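Local coordinates for arginase (RocF) (Helicobacter pylori, PDB 4G3H), which probably hydrolyses L-arginine to L-ornithine and urea, using two manganese ions per subunit, at residues M1-R15 and T41-F53. Numbering follows the deposited sequence.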
loop_
_atom_site.group_PDB
_atom_site.type_symbol
_atom_site.label_atom_id
_atom_site.label_comp_id
_atom_site.label_asym_id
_atom_site.label_seq_id
_atom_site.Cartn_x
_atom_site.Cartn_y
_atom_site.Cartn_z
ATOM N N MET A 1 12.305 -12.253 -8.034
ATOM C CA MET A 1 11.237 -11.323 -7.569
ATOM C C MET A 1 9.936 -11.556 -8.330
ATOM O O MET A 1 9.954 -11.965 -9.486
ATOM C CB MET A 1 11.686 -9.872 -7.757
ATOM C CG MET A 1 10.767 -8.855 -7.113
ATOM S SD MET A 1 11.467 -7.187 -7.095
ATOM C CE MET A 1 12.901 -7.434 -6.068
ATOM N N ILE A 2 8.811 -11.298 -7.667
ATOM C CA ILE A 2 7.492 -11.463 -8.272
ATOM C C ILE A 2 6.831 -10.090 -8.438
ATOM O O ILE A 2 6.760 -9.307 -7.490
ATOM C CB ILE A 2 6.540 -12.322 -7.381
ATOM C CG1 ILE A 2 7.189 -13.666 -7.024
ATOM C CG2 ILE A 2 5.217 -12.547 -8.110
ATOM C CD1 ILE A 2 7.441 -14.569 -8.211
ATOM N N LEU A 3 6.351 -9.801 -9.641
ATOM C CA LEU A 3 5.673 -8.541 -9.890
ATOM C C LEU A 3 4.181 -8.830 -10.001
ATOM O O LEU A 3 3.746 -9.559 -10.901
ATOM C CB LEU A 3 6.172 -7.889 -11.182
ATOM C CG LEU A 3 5.387 -6.639 -11.625
ATOM C CD1 LEU A 3 5.479 -5.537 -10.575
ATOM C CD2 LEU A 3 5.929 -6.140 -12.958
ATOM N N VAL A 4 3.407 -8.271 -9.073
ATOM C CA VAL A 4 1.959 -8.460 -9.059
ATOM C C VAL A 4 1.286 -7.193 -9.568
ATOM O O VAL A 4 1.543 -6.098 -9.067
ATOM C CB VAL A 4 1.438 -8.767 -7.629
ATOM C CG1 VAL A 4 -0.066 -9.008 -7.671
ATOM C CG2 VAL A 4 2.158 -9.987 -7.049
ATOM N N GLY A 5 0.440 -7.343 -10.578
ATOM C CA GLY A 5 -0.259 -6.200 -11.134
ATOM C C GLY A 5 -1.759 -6.362 -10.956
ATOM O O GLY A 5 -2.349 -7.311 -11.469
ATOM N N LEU A 6 -2.374 -5.449 -10.213
ATOM C CA LEU A 6 -3.817 -5.498 -9.977
ATOM C C LEU A 6 -4.571 -4.841 -11.133
ATOM O O LEU A 6 -4.123 -3.838 -11.694
ATOM C CB LEU A 6 -4.172 -4.779 -8.673
ATOM C CG LEU A 6 -3.974 -5.461 -7.305
ATOM C CD1 LEU A 6 -5.292 -6.008 -6.807
ATOM C CD2 LEU A 6 -2.928 -6.557 -7.395
ATOM N N GLU A 7 -5.715 -5.417 -11.481
ATOM C CA GLU A 7 -6.542 -4.890 -12.554
ATOM C C GLU A 7 -7.997 -5.205 -12.234
ATOM O O GLU A 7 -8.322 -6.327 -11.827
ATOM C CB GLU A 7 -6.140 -5.520 -13.896
ATOM C CG GLU A 7 -6.939 -5.007 -15.087
ATOM C CD GLU A 7 -6.498 -5.620 -16.404
ATOM O OE1 GLU A 7 -7.202 -5.415 -17.416
ATOM O OE2 GLU A 7 -5.451 -6.304 -16.431
ATOM N N ALA A 8 -8.871 -4.218 -12.408
ATOM C CA ALA A 8 -10.285 -4.418 -12.117
ATOM C C ALA A 8 -10.900 -5.457 -13.044
ATOM O O ALA A 8 -10.736 -5.391 -14.264
ATOM C CB ALA A 8 -11.049 -3.095 -12.241
ATOM N N GLU A 9 -11.605 -6.421 -12.468
ATOM C CA GLU A 9 -12.254 -7.435 -13.287
ATOM C C GLU A 9 -13.219 -6.761 -14.265
ATOM O O GLU A 9 -13.368 -7.213 -15.401
ATOM C CB GLU A 9 -13.022 -8.435 -12.415
ATOM C CG GLU A 9 -13.828 -9.444 -13.221
ATOM C CD GLU A 9 -14.583 -10.435 -12.351
ATOM O OE1 GLU A 9 -15.370 -9.999 -11.482
ATOM O OE2 GLU A 9 -14.392 -11.655 -12.541
ATOM N N LEU A 10 -13.856 -5.674 -13.822
ATOM C CA LEU A 10 -14.814 -4.942 -14.653
ATOM C C LEU A 10 -14.464 -3.465 -14.836
ATOM O O LEU A 10 -14.136 -2.773 -13.872
ATOM C CB LEU A 10 -16.224 -5.034 -14.048
ATOM C CG LEU A 10 -16.867 -6.398 -13.756
ATOM C CD1 LEU A 10 -18.196 -6.168 -13.060
ATOM C CD2 LEU A 10 -17.071 -7.192 -15.029
ATOM N N GLY A 11 -14.536 -2.987 -16.078
ATOM C CA GLY A 11 -14.263 -1.589 -16.376
ATOM C C GLY A 11 -12.870 -1.051 -16.116
ATOM O O GLY A 11 -12.700 0.141 -15.826
ATOM N N ALA A 12 -11.860 -1.903 -16.239
ATOM C CA ALA A 12 -10.490 -1.471 -15.987
ATOM C C ALA A 12 -10.052 -0.337 -16.904
ATOM O O ALA A 12 -9.291 0.544 -16.497
ATOM C CB ALA A 12 -9.529 -2.659 -16.128
ATOM N N SER A 13 -10.526 -0.358 -18.144
ATOM C CA SER A 13 -10.146 0.674 -19.105
ATOM C C SER A 13 -10.703 2.057 -18.763
ATOM O O SER A 13 -10.308 3.052 -19.365
ATOM C CB SER A 13 -10.582 0.264 -20.516
ATOM O OG SER A 13 -9.870 -0.889 -20.950
ATOM N N LYS A 14 -11.616 2.112 -17.800
ATOM C CA LYS A 14 -12.206 3.379 -17.370
ATOM C C LYS A 14 -11.451 3.895 -16.151
ATOM O O LYS A 14 -11.674 5.019 -15.706
ATOM C CB LYS A 14 -13.678 3.192 -16.973
ATOM C CG LYS A 14 -14.637 2.822 -18.096
ATOM C CD LYS A 14 -14.864 3.978 -19.057
ATOM C CE LYS A 14 -16.019 3.677 -20.013
ATOM N NZ LYS A 14 -16.157 4.701 -21.094
ATOM N N ARG A 15 -10.561 3.070 -15.611
ATOM C CA ARG A 15 -9.813 3.442 -14.409
ATOM C C ARG A 15 -8.397 3.952 -14.662
ATOM O O ARG A 15 -7.531 3.206 -15.127
ATOM C CB ARG A 15 -9.775 2.248 -13.454
ATOM C CG ARG A 15 -11.145 1.607 -13.239
ATOM C CD ARG A 15 -11.074 0.411 -12.302
ATOM N NE ARG A 15 -11.060 0.812 -10.899
ATOM C CZ ARG A 15 -12.150 1.101 -10.198
ATOM N NH1 ARG A 15 -13.344 1.027 -10.767
ATOM N NH2 ARG A 15 -12.045 1.473 -8.932
ATOM N N THR A 41 15.750 -10.395 -12.911
ATOM C CA THR A 41 15.294 -10.018 -11.577
ATOM C C THR A 41 13.843 -10.429 -11.330
ATOM O O THR A 41 13.550 -11.130 -10.359
ATOM C CB THR A 41 15.449 -8.498 -11.355
ATOM O OG1 THR A 41 16.830 -8.145 -11.464
ATOM C CG2 THR A 41 14.940 -8.099 -9.977
ATOM N N ILE A 42 12.936 -9.991 -12.201
ATOM C CA ILE A 42 11.525 -10.336 -12.063
ATOM C C ILE A 42 11.291 -11.622 -12.848
ATOM O O ILE A 42 11.324 -11.626 -14.080
ATOM C CB ILE A 42 10.617 -9.210 -12.610
ATOM C CG1 ILE A 42 10.847 -7.926 -11.805
ATOM C CG2 ILE A 42 9.150 -9.630 -12.523
ATOM C CD1 ILE A 42 10.107 -6.720 -12.339
ATOM N N THR A 43 11.067 -12.714 -12.123
ATOM C CA THR A 43 10.873 -14.026 -12.733
ATOM C C THR A 43 9.424 -14.315 -13.078
ATOM O O THR A 43 9.125 -15.272 -13.786
ATOM C CB THR A 43 11.360 -15.147 -11.796
ATOM O OG1 THR A 43 10.523 -15.188 -10.632
ATOM C CG2 THR A 43 12.805 -14.898 -11.367
ATOM N N GLN A 44 8.520 -13.490 -12.578
ATOM C CA GLN A 44 7.117 -13.713 -12.847
ATOM C C GLN A 44 6.270 -12.455 -12.735
ATOM O O GLN A 44 6.371 -11.707 -11.765
ATOM C CB GLN A 44 6.590 -14.789 -11.892
ATOM C CG GLN A 44 5.080 -14.955 -11.889
ATOM C CD GLN A 44 4.616 -16.033 -10.926
ATOM O OE1 GLN A 44 3.526 -15.951 -10.364
ATOM N NE2 GLN A 44 5.439 -17.057 -10.739
ATOM N N GLU A 45 5.446 -12.229 -13.753
ATOM C CA GLU A 45 4.538 -11.099 -13.775
ATOM C C GLU A 45 3.133 -11.676 -13.646
ATOM O O GLU A 45 2.625 -12.304 -14.580
ATOM C CB GLU A 45 4.643 -10.320 -15.095
ATOM C CG GLU A 45 3.557 -9.249 -15.258
ATOM C CD GLU A 45 3.345 -8.817 -16.699
ATOM O OE1 GLU A 45 3.841 -9.505 -17.610
ATOM O OE2 GLU A 45 2.662 -7.792 -16.924
ATOM N N ARG A 46 2.512 -11.482 -12.486
ATOM C CA ARG A 46 1.164 -11.988 -12.302
ATOM C C ARG A 46 0.067 -10.924 -12.261
ATOM O O ARG A 46 0.161 -9.953 -11.516
ATOM C CB ARG A 46 1.008 -12.826 -11.029
ATOM C CG ARG A 46 -0.407 -13.324 -11.087
ATOM C CD ARG A 46 -1.160 -13.847 -9.939
ATOM N NE ARG A 46 -0.672 -15.048 -9.298
ATOM C CZ ARG A 46 -1.485 -15.974 -8.801
ATOM N NH1 ARG A 46 -2.799 -15.837 -8.918
ATOM N NH2 ARG A 46 -0.992 -16.986 -8.107
ATOM N N CYS A 47 -0.982 -11.128 -13.052
ATOM C CA CYS A 47 -2.111 -10.210 -13.063
ATOM C C CYS A 47 -3.121 -10.741 -12.059
ATOM O O CYS A 47 -3.437 -11.932 -12.065
ATOM C CB CYS A 47 -2.770 -10.149 -14.446
ATOM S SG CYS A 47 -4.180 -8.991 -14.522
ATOM N N VAL A 48 -3.612 -9.859 -11.192
ATOM C CA VAL A 48 -4.592 -10.236 -10.181
ATOM C C VAL A 48 -5.798 -9.314 -10.324
ATOM O O VAL A 48 -5.656 -8.090 -10.311
ATOM C CB VAL A 48 -4.005 -10.110 -8.752
ATOM C CG1 VAL A 48 -5.091 -10.380 -7.710
ATOM C CG2 VAL A 48 -2.860 -11.096 -8.579
ATOM N N LEU A 49 -6.977 -9.909 -10.481
ATOM C CA LEU A 49 -8.206 -9.147 -10.641
ATOM C C LEU A 49 -8.810 -8.753 -9.301
ATOM O O LEU A 49 -8.721 -9.493 -8.317
ATOM C CB LEU A 49 -9.228 -9.952 -11.447
ATOM C CG LEU A 49 -8.773 -10.424 -12.833
ATOM C CD1 LEU A 49 -9.931 -11.121 -13.528
ATOM C CD2 LEU A 49 -8.285 -9.234 -13.665
ATOM N N TYR A 50 -9.425 -7.578 -9.264
ATOM C CA TYR A 50 -10.048 -7.099 -8.041
ATOM C C TYR A 50 -11.413 -6.498 -8.326
ATOM O O TYR A 50 -11.757 -6.213 -9.473
ATOM C CB TYR A 50 -9.144 -6.065 -7.349
ATOM C CG TYR A 50 -9.032 -4.723 -8.053
ATOM C CD1 TYR A 50 -9.951 -3.703 -7.799
ATOM C CD2 TYR A 50 -8.003 -4.472 -8.965
ATOM C CE1 TYR A 50 -9.851 -2.457 -8.435
ATOM C CE2 TYR A 50 -7.893 -3.225 -9.614
ATOM C CZ TYR A 50 -8.820 -2.227 -9.337
ATOM O OH TYR A 50 -8.716 -0.989 -9.938
ATOM N N LYS A 51 -12.185 -6.316 -7.264
ATOM C CA LYS A 51 -13.518 -5.751 -7.353
ATOM C C LYS A 51 -13.527 -4.514 -6.465
ATOM O O LYS A 51 -13.072 -4.561 -5.325
ATOM C CB LYS A 51 -14.546 -6.759 -6.848
ATOM C CG LYS A 51 -15.973 -6.424 -7.213
ATOM C CD LYS A 51 -16.922 -7.472 -6.675
ATOM C CE LYS A 51 -18.207 -7.488 -7.468
ATOM N NZ LYS A 51 -17.936 -7.864 -8.881
ATOM N N GLU A 52 -14.033 -3.406 -6.989
ATOM C CA GLU A 52 -14.081 -2.167 -6.221
ATOM C C GLU A 52 -15.119 -2.251 -5.103
ATOM O O GLU A 52 -16.221 -2.752 -5.303
ATOM C CB GLU A 52 -14.428 -0.996 -7.136
ATOM C CG GLU A 52 -14.554 0.324 -6.399
ATOM C CD GLU A 52 -15.098 1.437 -7.272
ATOM O OE1 GLU A 52 -15.184 2.582 -6.781
ATOM O OE2 GLU A 52 -15.441 1.171 -8.443
ATOM N N PHE A 53 -14.762 -1.756 -3.925
ATOM C CA PHE A 53 -15.679 -1.771 -2.791
ATOM C C PHE A 53 -16.511 -0.488 -2.805
ATOM O O PHE A 53 -15.969 0.609 -2.666
ATOM C CB PHE A 53 -14.896 -1.883 -1.480
ATOM C CG PHE A 53 -15.764 -2.003 -0.259
ATOM C CD1 PHE A 53 -16.960 -2.719 -0.302
ATOM C CD2 PHE A 53 -15.369 -1.432 0.945
ATOM C CE1 PHE A 53 -17.749 -2.864 0.840
ATOM C CE2 PHE A 53 -16.150 -1.571 2.094
ATOM C CZ PHE A 53 -17.343 -2.289 2.041
HETATM O O HOH W 1 -15.815 -7.310 -10.489
HETATM O O HOH W 2 -14.129 -5.337 -10.883
#
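Y50 lays its ring across the backbone of E7 and A8 at the end of strand 2-8, and most of its atoms meet L6, E7, A8 or R15. Y50 CB meets L6 CD1 at 3.9 Å. The first torsion places CG between the backbone N and the carbonyl carbon (chi1 71°), which swings the ring over strand 2-8. CD2 then touches L6 CD1, Y50 CE2 lies 3.1 Å from A8 N, and A8 CB makes a CH-pi contact over the face, 4.2 Å from the ring centroid. At the tip, OH receives a weak, bent hydrogen bond from R15 NE, with the guanidinium and ring planes 81° apart; D18, in helix 16-30, is its stronger partner. R15 NH1 also forms a salt bridge with E52 OE2 (3.1 Å), approaching from above the carboxylate plane, while NH2 pairs with E90.

The two strands are parallel neighbours, connected by way of helix 16-30 and a short hairpin, in the Rossmann-like sheet of the arginase fold, where 44-50 is the outermost strand beside 2-8. Bonds from G5 N to R46 O (2.8 Å, 173° at the hydrogen) and from V48 N to G5 O set the register. On the face turned to helix 59-78, V4 CG1 meets V48 CG2 at 3.6 Å. Just past the end of strand 2-8, E9 N bonds to Y50 O, and one water bridges E9 OE1 and K51 NZ, two opposite charges 4.2 Å apart.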